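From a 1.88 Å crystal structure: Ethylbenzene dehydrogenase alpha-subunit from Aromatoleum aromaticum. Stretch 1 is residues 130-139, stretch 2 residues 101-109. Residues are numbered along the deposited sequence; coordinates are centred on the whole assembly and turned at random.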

# COMPACT_ATOMS: atom_id res chain seq x y z
N GLY A 130 3.41 1.35 6.80
CA GLY A 130 3.53 1.55 8.26
C GLY A 130 4.76 0.90 8.85
O GLY A 130 5.45 1.48 9.72
N SER A 131 5.03 -0.32 8.39
CA SER A 131 6.12 -1.13 8.91
C SER A 131 7.51 -0.68 8.41
O SER A 131 8.53 -1.26 8.82
CB SER A 131 5.88 -2.59 8.55
OG SER A 131 4.73 -3.10 9.23
N ALA A 132 7.53 0.31 7.53
CA ALA A 132 8.78 0.93 7.02
C ALA A 132 8.78 2.45 7.18
O ALA A 132 9.63 3.15 6.61
CB ALA A 132 8.94 0.61 5.54
N PHE A 133 7.90 2.96 8.02
CA PHE A 133 7.76 4.40 8.18
C PHE A 133 9.00 5.10 8.76
O PHE A 133 9.25 6.26 8.49
CB PHE A 133 6.51 4.74 9.02
CG PHE A 133 6.17 6.17 8.87
CD1 PHE A 133 5.60 6.59 7.69
CD2 PHE A 133 6.53 7.11 9.82
CE1 PHE A 133 5.34 7.94 7.46
CE2 PHE A 133 6.29 8.46 9.59
CZ PHE A 133 5.70 8.86 8.40
N ASN A 134 9.85 4.39 9.50
CA ASN A 134 11.10 4.97 9.92
C ASN A 134 11.88 5.57 8.75
O ASN A 134 12.62 6.53 8.92
CB ASN A 134 11.95 3.89 10.62
CG ASN A 134 12.55 2.87 9.62
OD1 ASN A 134 12.02 1.77 9.42
ND2 ASN A 134 13.72 3.21 9.07
N ASN A 135 11.70 5.02 7.55
CA ASN A 135 12.40 5.51 6.37
C ASN A 135 11.87 6.83 5.92
O ASN A 135 12.63 7.65 5.41
CB ASN A 135 12.31 4.48 5.26
CG ASN A 135 12.98 3.20 5.66
OD1 ASN A 135 14.21 3.16 5.75
ND2 ASN A 135 12.20 2.20 6.05
N ASN A 136 10.58 7.06 6.13
CA ASN A 136 10.01 8.37 5.85
C ASN A 136 10.62 9.46 6.72
O ASN A 136 10.91 10.57 6.26
CB ASN A 136 8.50 8.38 6.05
CG ASN A 136 7.76 7.66 4.94
OD1 ASN A 136 7.88 6.46 4.82
ND2 ASN A 136 6.95 8.39 4.16
N LEU A 137 10.79 9.14 7.98
CA LEU A 137 11.31 10.12 8.93
C LEU A 137 12.74 10.57 8.62
O LEU A 137 13.16 11.62 9.06
CB LEU A 137 11.23 9.55 10.34
CG LEU A 137 9.85 9.23 10.87
CD1 LEU A 137 9.98 8.71 12.34
CD2 LEU A 137 8.90 10.42 10.76
N TYR A 138 13.52 9.79 7.89
CA TYR A 138 14.88 10.21 7.56
C TYR A 138 15.06 10.34 6.07
O TYR A 138 16.18 10.46 5.60
CB TYR A 138 15.89 9.27 8.24
CG TYR A 138 15.47 9.20 9.70
CD1 TYR A 138 15.76 10.26 10.57
CD2 TYR A 138 14.67 8.12 10.19
CE1 TYR A 138 15.33 10.23 11.89
CE2 TYR A 138 14.22 8.07 11.49
CZ TYR A 138 14.55 9.14 12.34
OH TYR A 138 14.12 9.17 13.62
N GLY A 139 13.96 10.48 5.33
CA GLY A 139 14.04 10.53 3.89
C GLY A 139 14.20 11.91 3.31
O GLY A 139 13.81 12.92 3.92
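Stretch 2 (101-109) GIVWREEQA

A carboxylate laid against a single backbone amide is the most distinctive feature of this contact. Glu106, in the middle of stretch 2, points its CA-to-CB bond toward stretch 1 and brings both carboxylate oxygens to one peptide nitrogen: Asn134 N lies 3.0 Å from Glu106 OE1 and 3.2 Å from Glu106 OE2. Both hydrogen bonds are weak, with angles at the hydrogen of 123° and 168°. The principle is a general one: a backbone amide can be met by an acidic side chain from a neighbouring segment. Here a weakly bonded helix spans about Asn134 to Leu137.

Stretch 2 is extended, a strand from Ile102 to Gln108, although Trp104, with phi/psi of -79/-51°, departs from regular strand geometry. It runs opposite in order to stretch 1: its early residues meet Leu137 and Tyr138, its later ones Gly130 and Ser131. The nearest CA pairs follow this order, Asn134 CA to Arg105 CA at 5.5 Å and Ser131 CA to Glu106 CA at 5.9 Å. No direct hydrogen bond joins the two backbones. Instead a water donates to both, 2.7 Å from Glu106 O and 2.7 Å from Ser131 O, and so links two carbonyls that could not bond to each other.

Glu106 gives up the largest area of any residue here, 96 Å² of covered surface. Its aliphatic part also packs closely, with Glu106 CG 3.2 Å from Gly130 O, and Glu106 OE1 comes within 3.3 Å of Phe133 CB. Farther along, Ser131 OG approaches Gln108 OE1 at 3.8 Å.

At the other end the contact becomes more apolar. Val103, like Glu106, directs its CA-to-CB bond toward stretch 1, where Val103 CG2 meets Leu137 CD1 at 3.6 Å and Val103 CG1 meets Asn134 CB at 3.7 Å. Tyr138 combines two kinds of interaction. Its hydroxyl accepts a hydrogen bond from the strand, Val103 N to Tyr138 OH at 2.7 Å with an angle of 156°, while Ile102 CG2 sits over one face of the ring, 3.5 Å from Tyr138 CZ, in a CH-pi contact. Between Glu106 and Tyr138, the side chain of Asn134 lies against the strand, with Asn134 CB also 3.7 Å from Val103 O. Together the two stretches bury 467 Å².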

# COMPACT_ATOMS: atom_id res chain seq x y z
N GLY A 101 18.87 8.14 19.63
CA GLY A 101 17.98 9.30 19.43
C GLY A 101 17.20 9.35 18.11
O GLY A 101 16.68 10.39 17.73
N ILE A 102 17.10 8.22 17.42
CA ILE A 102 16.51 8.14 16.10
C ILE A 102 15.51 6.97 16.08
O ILE A 102 15.73 5.96 16.76
CB ILE A 102 17.69 7.93 15.09
CG1 ILE A 102 18.52 9.23 14.99
CG2 ILE A 102 17.27 7.52 13.76
CD1 ILE A 102 17.70 10.46 14.71
N VAL A 103 14.43 7.09 15.32
CA VAL A 103 13.56 5.92 15.08
C VAL A 103 14.27 4.92 14.17
O VAL A 103 14.47 5.16 12.97
CB VAL A 103 12.22 6.29 14.44
CG1 VAL A 103 11.39 5.02 14.13
CG2 VAL A 103 11.44 7.29 15.36
N TRP A 104 14.66 3.80 14.73
CA TRP A 104 15.34 2.77 13.98
C TRP A 104 14.36 1.93 13.16
O TRP A 104 14.55 1.74 11.97
CB TRP A 104 16.10 1.90 14.95
CG TRP A 104 16.55 0.64 14.39
CD1 TRP A 104 17.17 0.43 13.20
CD2 TRP A 104 16.44 -0.62 15.02
NE1 TRP A 104 17.42 -0.93 13.05
CE2 TRP A 104 17.00 -1.58 14.17
CE3 TRP A 104 15.88 -1.04 16.22
CZ2 TRP A 104 17.02 -2.91 14.49
CZ3 TRP A 104 15.95 -2.36 16.55
CH2 TRP A 104 16.49 -3.28 15.69
N ARG A 105 13.30 1.44 13.81
CA ARG A 105 12.31 0.62 13.11
C ARG A 105 11.06 0.57 13.95
O ARG A 105 11.03 1.10 15.08
CB ARG A 105 12.81 -0.80 12.92
CG ARG A 105 12.89 -1.56 14.20
CD ARG A 105 13.39 -2.94 13.98
NE ARG A 105 12.43 -3.81 13.32
CZ ARG A 105 11.55 -4.61 13.94
NH1 ARG A 105 11.44 -4.62 15.24
NH2 ARG A 105 10.76 -5.38 13.24
N GLU A 106 10.04 -0.06 13.37
CA GLU A 106 8.78 -0.28 14.06
C GLU A 106 8.33 -1.72 13.82
O GLU A 106 8.78 -2.39 12.88
CB GLU A 106 7.73 0.70 13.53
CG GLU A 106 7.57 0.67 11.99
CD GLU A 106 8.38 1.74 11.32
OE1 GLU A 106 8.00 2.93 11.38
OE2 GLU A 106 9.42 1.41 10.71
N GLU A 107 7.44 -2.19 14.68
CA GLU A 107 6.86 -3.49 14.52
C GLU A 107 5.50 -3.56 15.22
O GLU A 107 5.32 -3.00 16.32
CB GLU A 107 7.81 -4.54 15.11
CG GLU A 107 7.29 -5.98 15.01
CD GLU A 107 8.32 -7.08 15.24
OE1 GLU A 107 9.55 -6.82 15.37
OE2 GLU A 107 7.88 -8.25 15.32
N GLN A 108 4.59 -4.33 14.64
CA GLN A 108 3.24 -4.42 15.17
C GLN A 108 3.27 -4.98 16.56
O GLN A 108 3.95 -5.96 16.81
CB GLN A 108 2.35 -5.34 14.34
CG GLN A 108 2.10 -4.88 12.93
CD GLN A 108 3.03 -5.56 11.91
OE1 GLN A 108 4.28 -5.61 12.10
NE2 GLN A 108 2.42 -6.06 10.80
N ALA A 109 2.48 -4.40 17.46
CA ALA A 109 2.34 -4.95 18.78
C ALA A 109 1.50 -6.23 18.76
O ALA A 109 1.79 -7.13 19.50
CB ALA A 109 1.77 -3.90 19.75
O HOH W 1 9.14 -3.35 10.37